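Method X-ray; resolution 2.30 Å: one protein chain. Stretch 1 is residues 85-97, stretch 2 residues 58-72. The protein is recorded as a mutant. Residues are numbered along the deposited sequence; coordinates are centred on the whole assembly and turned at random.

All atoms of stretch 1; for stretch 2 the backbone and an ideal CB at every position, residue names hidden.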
# COMPACT_ATOMS: atom_id res chain seq x y z
N GLY A 85 10.12 5.88 27.27
CA GLY A 85 9.33 4.69 27.54
C GLY A 85 8.08 4.41 26.74
O GLY A 85 7.39 3.42 26.98
N TRP A 86 7.76 5.27 25.79
CA TRP A 86 6.57 5.05 24.99
C TRP A 86 6.59 3.67 24.36
O TRP A 86 7.64 3.19 23.91
CB TRP A 86 6.45 6.13 23.90
CG TRP A 86 6.18 7.46 24.47
CD1 TRP A 86 7.09 8.31 25.03
CD2 TRP A 86 4.89 8.05 24.69
NE1 TRP A 86 6.45 9.39 25.59
CE2 TRP A 86 5.10 9.26 25.39
CE3 TRP A 86 3.59 7.68 24.35
CZ2 TRP A 86 4.05 10.09 25.77
CZ3 TRP A 86 2.54 8.50 24.73
CH2 TRP A 86 2.78 9.70 25.44
N ALA A 87 5.44 3.01 24.35
CA ALA A 87 5.33 1.68 23.76
C ALA A 87 5.20 1.82 22.24
O ALA A 87 5.63 0.94 21.49
CB ALA A 87 4.12 0.95 24.32
N GLY A 88 4.61 2.92 21.81
CA GLY A 88 4.43 3.15 20.39
C GLY A 88 3.74 4.45 20.03
O GLY A 88 3.18 5.13 20.88
N VAL A 89 3.80 4.78 18.75
CA VAL A 89 3.18 5.99 18.21
C VAL A 89 2.42 5.61 16.94
O VAL A 89 2.93 4.87 16.09
CB VAL A 89 4.25 7.04 17.81
CG1 VAL A 89 3.58 8.39 17.54
CG2 VAL A 89 5.31 7.14 18.90
N VAL A 90 1.18 6.08 16.84
CA VAL A 90 0.38 5.82 15.65
C VAL A 90 0.10 7.16 15.01
O VAL A 90 -0.49 8.04 15.63
CB VAL A 90 -0.94 5.14 15.97
CG1 VAL A 90 -1.83 5.14 14.75
CG2 VAL A 90 -0.69 3.72 16.43
N VAL A 91 0.53 7.33 13.76
CA VAL A 91 0.33 8.60 13.09
C VAL A 91 -0.65 8.55 11.93
O VAL A 91 -0.41 7.87 10.93
CB VAL A 91 1.68 9.17 12.56
CG1 VAL A 91 1.48 10.52 11.90
CG2 VAL A 91 2.68 9.28 13.70
N HIS A 92 -1.77 9.26 12.07
CA HIS A 92 -2.72 9.34 10.98
C HIS A 92 -2.15 10.51 10.22
O HIS A 92 -2.61 11.65 10.36
CB HIS A 92 -4.13 9.69 11.47
CG HIS A 92 -5.14 9.70 10.37
ND1 HIS A 92 -6.10 10.68 10.24
CD2 HIS A 92 -5.36 8.84 9.35
CE1 HIS A 92 -6.86 10.42 9.20
NE2 HIS A 92 -6.43 9.30 8.63
N GLY A 93 -1.12 10.22 9.43
CA GLY A 93 -0.42 11.24 8.67
C GLY A 93 0.94 10.69 8.29
O GLY A 93 1.11 9.47 8.20
N ALA A 94 1.93 11.57 8.11
CA ALA A 94 3.25 11.12 7.70
C ALA A 94 4.38 11.31 8.69
O ALA A 94 4.26 12.08 9.65
CB ALA A 94 3.62 11.76 6.36
N VAL A 95 5.47 10.59 8.44
CA VAL A 95 6.69 10.62 9.25
C VAL A 95 7.89 10.72 8.29
O VAL A 95 7.68 10.78 7.07
CB VAL A 95 6.82 9.30 10.09
CG1 VAL A 95 5.59 9.11 10.99
CG2 VAL A 95 7.01 8.10 9.18
N ARG A 96 9.11 10.78 8.81
CA ARG A 96 10.31 10.82 7.96
C ARG A 96 11.53 10.16 8.62
O ARG A 96 11.50 9.82 9.79
CB ARG A 96 10.62 12.26 7.50
CG ARG A 96 11.18 13.20 8.55
CD ARG A 96 11.44 14.55 7.93
NE ARG A 96 12.28 15.39 8.77
CZ ARG A 96 13.00 16.41 8.32
NH1 ARG A 96 12.97 16.72 7.02
NH2 ARG A 96 13.76 17.10 9.16
N ASP A 97 12.61 9.99 7.85
CA ASP A 97 13.85 9.33 8.32
C ASP A 97 13.55 7.86 8.52
O ASP A 97 14.02 7.24 9.47
CB ASP A 97 14.36 9.89 9.65
CG ASP A 97 14.55 11.40 9.64
OD1 ASP A 97 14.76 11.99 8.56
OD2 ASP A 97 14.49 11.99 10.73
N UNK A 58 2.31 3.36 27.38
CA UNK A 58 1.35 4.17 26.63
C UNK A 58 1.59 4.21 25.13
O UNK A 58 2.68 3.94 24.64
CB UNK A 58 1.37 5.60 27.17
N UNK A 59 0.53 4.55 24.40
CA UNK A 59 0.59 4.66 22.96
C UNK A 59 0.07 6.03 22.56
O UNK A 59 -1.05 6.40 22.93
CB UNK A 59 -0.21 3.54 22.28
N UNK A 60 0.87 6.79 21.82
CA UNK A 60 0.42 8.10 21.38
C UNK A 60 -0.18 7.97 19.98
O UNK A 60 0.44 7.44 19.06
CB UNK A 60 1.57 9.11 21.39
N UNK A 61 -1.42 8.42 19.85
CA UNK A 61 -2.13 8.38 18.58
C UNK A 61 -2.18 9.82 18.09
O UNK A 61 -2.84 10.67 18.69
CB UNK A 61 -3.53 7.77 18.71
N UNK A 62 -1.46 10.10 17.01
CA UNK A 62 -1.42 11.44 16.45
C UNK A 62 -2.30 11.57 15.22
O UNK A 62 -2.07 10.92 14.20
CB UNK A 62 0.02 11.82 16.10
N UNK A 63 -3.32 12.41 15.33
CA UNK A 63 -4.22 12.64 14.21
C UNK A 63 -3.67 13.84 13.44
O UNK A 63 -3.74 14.97 13.91
CB UNK A 63 -5.66 12.88 14.68
N UNK A 64 -3.10 13.58 12.26
CA UNK A 64 -2.54 14.66 11.46
C UNK A 64 -3.48 15.08 10.35
O UNK A 64 -3.07 15.70 9.36
CB UNK A 64 -1.19 14.24 10.87
N UNK A 65 -4.75 14.75 10.50
CA UNK A 65 -5.70 15.10 9.46
C UNK A 65 -5.41 14.29 8.22
O UNK A 65 -5.95 14.56 7.15
CB UNK A 65 -5.65 16.60 9.15
N UNK A 66 -4.54 13.29 8.38
CA UNK A 66 -4.18 12.42 7.27
C UNK A 66 -3.22 13.04 6.28
O UNK A 66 -2.91 12.42 5.26
CB UNK A 66 -5.45 11.99 6.53
N UNK A 67 -2.74 14.25 6.56
CA UNK A 67 -1.82 14.92 5.64
C UNK A 67 -0.50 14.19 5.43
O UNK A 67 0.07 13.65 6.37
CB UNK A 67 -1.53 16.33 6.15
N UNK A 68 -0.01 14.22 4.20
CA UNK A 68 1.25 13.57 3.85
C UNK A 68 2.26 14.64 3.40
O UNK A 68 3.36 14.31 2.94
CB UNK A 68 1.04 12.52 2.75
N UNK A 69 1.87 15.90 3.55
CA UNK A 69 2.71 17.04 3.16
C UNK A 69 3.94 17.23 4.02
O UNK A 69 4.99 17.63 3.52
CB UNK A 69 1.88 18.33 3.20
N UNK A 70 3.81 16.98 5.32
CA UNK A 70 4.94 17.15 6.23
C UNK A 70 5.01 16.00 7.22
O UNK A 70 4.02 15.31 7.46
CB UNK A 70 4.84 18.48 6.98
N UNK A 71 6.19 15.80 7.79
CA UNK A 71 6.40 14.72 8.76
C UNK A 71 6.10 15.21 10.17
O UNK A 71 6.55 16.28 10.57
CB UNK A 71 7.83 14.19 8.68
N UNK A 72 5.35 14.40 10.91
CA UNK A 72 5.01 14.75 12.29
C UNK A 72 6.01 14.11 13.23
O UNK A 72 6.08 14.47 14.41
CB UNK A 72 3.59 14.31 12.64

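Two parallel strands run side by side here, and their backbone ladder fixes the register before any side chain is chosen: Val-90 N donates to the carbonyl O of position 60 at 2.7 Å, and Val-90 O accepts from N of position 62 at 2.7 Å. Side chains then alternate between two faces, one carrying Val-89 and Val-91, the other Val-90 and His-92.

At position 58 the ideal CB points sideways, 4.0 Å from Trp-86 CZ3. A long or flexible side chain could lie along the indole, polar or not; the residue is Gln-58, whose carbonyl O accepts from Ala-87 N at 2.9 Å.

Position 59 shares the face of Val-90, next to Gly-88, which offers no side chain. A beta-branched or medium apolar residue suits it. Val-59 sets CG1 4.4 Å from Val-90 CG2.

Position 60 has its CB 3.5 Å from Trp-86 CZ3 and 4.4 Å from Val-89 CG1, an apolar setting for Leu, Ile, Val or Met. It is Leu-60, with CB 3.6 Å from Trp-86 CZ3.

Position 61 lies beside Val-90, with His-92 next along the same face; a large apolar or aromatic side chain could use both. Phe-61 lays a ring face on Val-90, whose CG1 is 3.7 Å from the ring centroid, while His-92 CB meets the ring edge.

Position 62, among Val-89 and Val-91, favours a beta-branched residue. Val-62 puts CG2 4.2 Å from Val-89 CG1.

Position 63 pairs with His-92, so a polar or acidic group is reasonable. Asp-63 brings OD1 3.7 Å from His-92 ND1, and the same OD1 accepts from the backbone N of position 65 at 2.7 Å.

At 64 an ideal CB would clash with His-92 O at 3.0 Å: Gly-64. Positive phi favours glycine at 65 and 66, and at 66 a CB would also crowd His-92 CE1. Gly-65 and Gly-66 fill this type I' turn, and Gly-66 CA sits over the His-92 ring face, 3.9 Å from its centroid.

Positions 67, 69 and 70 point away and tolerate polar residues: Ser-67, whose OG accepts from the backbone N of 69, Arg-69 and Thr-70. A water bridges Ser-67 O, Thr-70 O and Ala-94 N. Position 68, near Ala-94 CB, suits an apolar chain, and Leu-68 turns its end inward.

Position 71 is tight, its CB 3.5 Å from Arg-96 CG, so a small residue fits: Ala-71. Position 72 has Val-91 within reach, inviting an aliphatic; Leu-72 sets CD1 4.0 Å from Val-91 CG1, and its N donates to Ala-94 O at 2.9 Å.

Stretch 2 58-72: QVLFVDGGGSLRTAL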
# COMPACT_ATOMS: atom_id res chain seq x y z
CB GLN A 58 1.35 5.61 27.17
CG GLN A 58 1.03 5.71 28.66
CD GLN A 58 1.40 7.05 29.25
OE1 GLN A 58 0.77 8.06 28.99
NE2 GLN A 58 2.46 7.06 30.06
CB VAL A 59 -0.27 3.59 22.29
CG1 VAL A 59 -0.37 3.86 20.79
CG2 VAL A 59 0.32 2.22 22.52
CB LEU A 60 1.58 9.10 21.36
CG LEU A 60 1.19 10.54 21.00
CD1 LEU A 60 0.39 11.14 22.15
CD2 LEU A 60 2.44 11.38 20.72
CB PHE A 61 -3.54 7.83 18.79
CG PHE A 61 -4.16 7.25 17.55
CD1 PHE A 61 -4.32 8.03 16.41
CD2 PHE A 61 -4.59 5.94 17.53
CE1 PHE A 61 -4.90 7.49 15.26
CE2 PHE A 61 -5.18 5.40 16.38
CZ PHE A 61 -5.33 6.18 15.26
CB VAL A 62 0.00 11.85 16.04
CG1 VAL A 62 0.02 13.29 15.58
CG2 VAL A 62 0.95 11.64 17.19
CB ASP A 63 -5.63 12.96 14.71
CG ASP A 63 -6.61 13.11 13.59
OD1 ASP A 63 -6.21 13.61 12.52
OD2 ASP A 63 -7.78 12.74 13.78
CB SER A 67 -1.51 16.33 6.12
OG SER A 67 -0.55 16.92 5.27
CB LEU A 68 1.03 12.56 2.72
CG LEU A 68 -0.19 11.63 2.81
CD1 LEU A 68 -0.31 10.85 1.52
CD2 LEU A 68 -0.08 10.68 4.01
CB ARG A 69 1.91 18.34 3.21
CG ARG A 69 1.08 18.71 1.99
CD ARG A 69 0.34 20.00 2.31
NE ARG A 69 -0.35 20.63 1.20
CZ ARG A 69 -1.07 21.74 1.32
NH1 ARG A 69 -1.19 22.33 2.50
NH2 ARG A 69 -1.68 22.27 0.26
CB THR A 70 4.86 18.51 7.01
OG1 THR A 70 3.79 18.48 7.96
CG2 THR A 70 4.63 19.67 6.04
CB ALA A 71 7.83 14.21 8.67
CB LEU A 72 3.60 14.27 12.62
CG LEU A 72 2.54 14.97 11.77
CD1 LEU A 72 1.16 14.51 12.16
CD2 LEU A 72 2.67 16.47 11.96
O HOH W 1 1.34 14.77 8.19
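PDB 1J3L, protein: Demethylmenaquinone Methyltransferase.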